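Local structure of uncharacterized protein (Mycobacterium tuberculosis, 3DBO) at residues Leu55-Val60 against Arg112-Trp117. The protein is the probable toxin of a type II toxin-antitoxin pair, a magnesium-dependent PIN-domain ribonuclease whose activity is seen in complex with its antitoxin VapB5. Residues are numbered along the deposited sequence; the frame is centred on the assembly and turned at random.
Sequences LAELRV and RINDLW
The end of the R112 guanidinium, NH1 and NH2, grips the carboxylate of E57 edge-on in a salt bridge that links helix 52-64 to the start of helix 113-124. The arginine offers both terminal nitrogens to a single carboxylate oxygen: NH1 lies 2.7 Å from E57 OE2 and NH2 3.0 Å from the same atom, while the link from NH2 to E57 OE1 is weak. OE2 sits nearly in the guanidinium plane, yet the two flat groups are turned 36° apart; NH2 reaches the syn lone pair of OE2, whereas NH1 comes in on the syn side but tilted out of the carboxylate plane. Glutamate suits this place because its chain, extended beyond CG, carries the charge across to residues 112-117, where the nearest CA atoms, E57 CA and N114 CA, are 9.2 Å apart.

The charges continue to D115, one helical turn along from the N-cap residue R112. A bend at chi3 (-49°) sets the guanidinium beside the D115 carboxylate, where R112 NH2 donates to D115 OD1 at 2.8 Å and NE weakly to OD2. D115 is a predicted magnesium ligand, as is D26 nearby, and acidic residues gathered at one end of the parallel sheet are the hallmark of PIN-domain nuclease sites. Arginine suits the place because its several N-H groups can serve both carboxylates at once; its NH1 also bonds to the backbone of the chain of another protein.

A hydrogen bond from an uncharged donor adds to the contact. N114 ND2 donates to E57 OE2 over 3.1 Å, fairly straight at 161°, approaching from above the carboxylate plane, so OE2 accepts three N-H groups. Asparagine supplies a short, uncharged donor from the first turn of the helix. The other oxygen, OE1, is hydrogen-bonded to T27 OG1, which helps fix the carboxylate's rotation.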
loop_
_atom_site.group_PDB
_atom_site.type_symbol
_atom_site.label_atom_id
_atom_site.label_comp_id
_atom_site.label_asym_id
_atom_site.label_seq_id
_atom_site.Cartn_x
_atom_site.Cartn_y
_atom_site.Cartn_z
ATOM N N LEU B 55 -4.549 -5.671 -1.736
ATOM C CA LEU B 55 -5.117 -7.039 -1.872
ATOM C C LEU B 55 -4.965 -7.511 -3.337
ATOM O O LEU B 55 -4.484 -8.610 -3.609
ATOM C CB LEU B 55 -6.596 -7.076 -1.419
ATOM C CG LEU B 55 -7.297 -8.437 -1.507
ATOM C CD1 LEU B 55 -6.550 -9.518 -0.763
ATOM C CD2 LEU B 55 -8.791 -8.374 -1.053
ATOM N N ALA B 56 -5.353 -6.650 -4.276
ATOM C CA ALA B 56 -5.242 -6.952 -5.703
ATOM C C ALA B 56 -3.798 -7.193 -6.149
ATOM O O ALA B 56 -3.498 -8.131 -6.885
ATOM C CB ALA B 56 -5.845 -5.798 -6.518
ATOM N N GLU B 57 -2.903 -6.318 -5.705
ATOM C CA GLU B 57 -1.520 -6.383 -6.134
ATOM C C GLU B 57 -0.784 -7.615 -5.598
ATOM O O GLU B 57 -0.042 -8.259 -6.336
ATOM C CB GLU B 57 -0.811 -5.076 -5.789
ATOM C CG GLU B 57 -1.276 -3.970 -6.750
ATOM C CD GLU B 57 -0.568 -2.638 -6.552
ATOM O OE1 GLU B 57 -0.018 -2.395 -5.454
ATOM O OE2 GLU B 57 -0.575 -1.819 -7.509
ATOM N N LEU B 58 -1.035 -7.946 -4.337
ATOM C CA LEU B 58 -0.472 -9.177 -3.733
ATOM C C LEU B 58 -1.033 -10.428 -4.423
ATOM O O LEU B 58 -0.312 -11.396 -4.650
ATOM C CB LEU B 58 -0.721 -9.205 -2.221
ATOM C CG LEU B 58 -0.032 -8.083 -1.417
ATOM C CD1 LEU B 58 -0.403 -8.246 0.039
ATOM C CD2 LEU B 58 1.489 -8.132 -1.640
ATOM N N ARG B 59 -2.306 -10.371 -4.810
ATOM C CA ARG B 59 -2.925 -11.502 -5.505
ATOM C C ARG B 59 -2.344 -11.681 -6.899
ATOM O O ARG B 59 -2.036 -12.789 -7.306
ATOM C CB ARG B 59 -4.445 -11.366 -5.519
ATOM C CG ARG B 59 -5.189 -12.650 -5.853
ATOM C CD ARG B 59 -6.699 -12.417 -5.808
ATOM N NE ARG B 59 -7.402 -13.700 -5.766
ATOM C CZ ARG B 59 -7.821 -14.360 -6.843
ATOM N NH1 ARG B 59 -7.652 -13.849 -8.067
ATOM N NH2 ARG B 59 -8.422 -15.540 -6.702
ATOM N N VAL B 60 -2.171 -10.593 -7.645
ATOM C CA VAL B 60 -1.528 -10.705 -8.945
ATOM C C VAL B 60 -0.098 -11.244 -8.791
ATOM O O VAL B 60 0.363 -12.057 -9.614
ATOM C CB VAL B 60 -1.345 -9.307 -9.604
ATOM C CG1 VAL B 60 -0.359 -9.392 -10.785
ATOM C CG2 VAL B 60 -2.657 -8.752 -10.052
ATOM N N ARG B 112 2.061 6.601 -9.668
ATOM C CA ARG B 112 1.436 5.367 -10.247
ATOM C C ARG B 112 -0.056 5.477 -9.972
ATOM O O ARG B 112 -0.445 5.846 -8.857
ATOM C CB ARG B 112 1.855 4.091 -9.470
ATOM C CG ARG B 112 3.221 3.405 -9.704
ATOM C CD ARG B 112 3.108 1.882 -9.333
ATOM N NE ARG B 112 2.480 1.601 -8.024
ATOM C CZ ARG B 112 1.687 0.557 -7.758
ATOM N NH1 ARG B 112 1.380 -0.317 -8.711
ATOM N NH2 ARG B 112 1.170 0.390 -6.544
ATOM N N ILE B 113 -0.908 5.143 -10.941
ATOM C CA ILE B 113 -2.349 5.322 -10.709
ATOM C C ILE B 113 -2.866 4.494 -9.517
ATOM O O ILE B 113 -3.705 4.969 -8.751
ATOM C CB ILE B 113 -3.212 5.130 -11.993
ATOM C CG1 ILE B 113 -4.619 5.697 -11.776
ATOM C CG2 ILE B 113 -3.292 3.670 -12.390
ATOM C CD1 ILE B 113 -5.420 5.909 -13.062
ATOM N N ASN B 114 -2.346 3.279 -9.342
ATOM C CA ASN B 114 -2.784 2.440 -8.242
ATOM C C ASN B 114 -2.309 3.010 -6.903
ATOM O O ASN B 114 -3.031 2.932 -5.926
ATOM C CB ASN B 114 -2.338 0.998 -8.417
ATOM C CG ASN B 114 -3.363 0.155 -9.167
ATOM O OD1 ASN B 114 -4.387 0.663 -9.645
ATOM N ND2 ASN B 114 -3.092 -1.152 -9.260
ATOM N N ASP B 115 -1.122 3.620 -6.884
ATOM C CA ASP B 115 -0.690 4.361 -5.681
ATOM C C ASP B 115 -1.572 5.566 -5.388
ATOM O O ASP B 115 -1.855 5.856 -4.225
ATOM C CB ASP B 115 0.791 4.778 -5.752
ATOM C CG ASP B 115 1.734 3.625 -5.379
ATOM O OD1 ASP B 115 1.252 2.585 -4.853
ATOM O OD2 ASP B 115 2.951 3.753 -5.608
ATOM N N LEU B 116 -2.066 6.228 -6.433
ATOM C CA LEU B 116 -2.990 7.362 -6.207
ATOM C C LEU B 116 -4.305 6.910 -5.574
ATOM O O LEU B 116 -4.832 7.589 -4.681
ATOM C CB LEU B 116 -3.246 8.149 -7.500
ATOM C CG LEU B 116 -3.958 9.504 -7.315
ATOM C CD1 LEU B 116 -3.170 10.478 -6.374
ATOM C CD2 LEU B 116 -4.170 10.115 -8.719
ATOM N N TRP B 117 -4.831 5.763 -6.017
ATOM C CA TRP B 117 -5.991 5.140 -5.359
ATOM C C TRP B 117 -5.728 4.837 -3.876
ATOM O O TRP B 117 -6.558 5.107 -3.027
ATOM C CB TRP B 117 -6.453 3.871 -6.118
ATOM C CG TRP B 117 -7.185 4.178 -7.421
ATOM C CD1 TRP B 117 -6.792 3.881 -8.695
ATOM C CD2 TRP B 117 -8.458 4.816 -7.529
ATOM N NE1 TRP B 117 -7.766 4.307 -9.612
ATOM C CE2 TRP B 117 -8.785 4.895 -8.909
ATOM C CE3 TRP B 117 -9.349 5.353 -6.587
ATOM C CZ2 TRP B 117 -9.980 5.489 -9.371
ATOM C CZ3 TRP B 117 -10.548 5.954 -7.053
ATOM C CH2 TRP B 117 -10.845 5.992 -8.430
#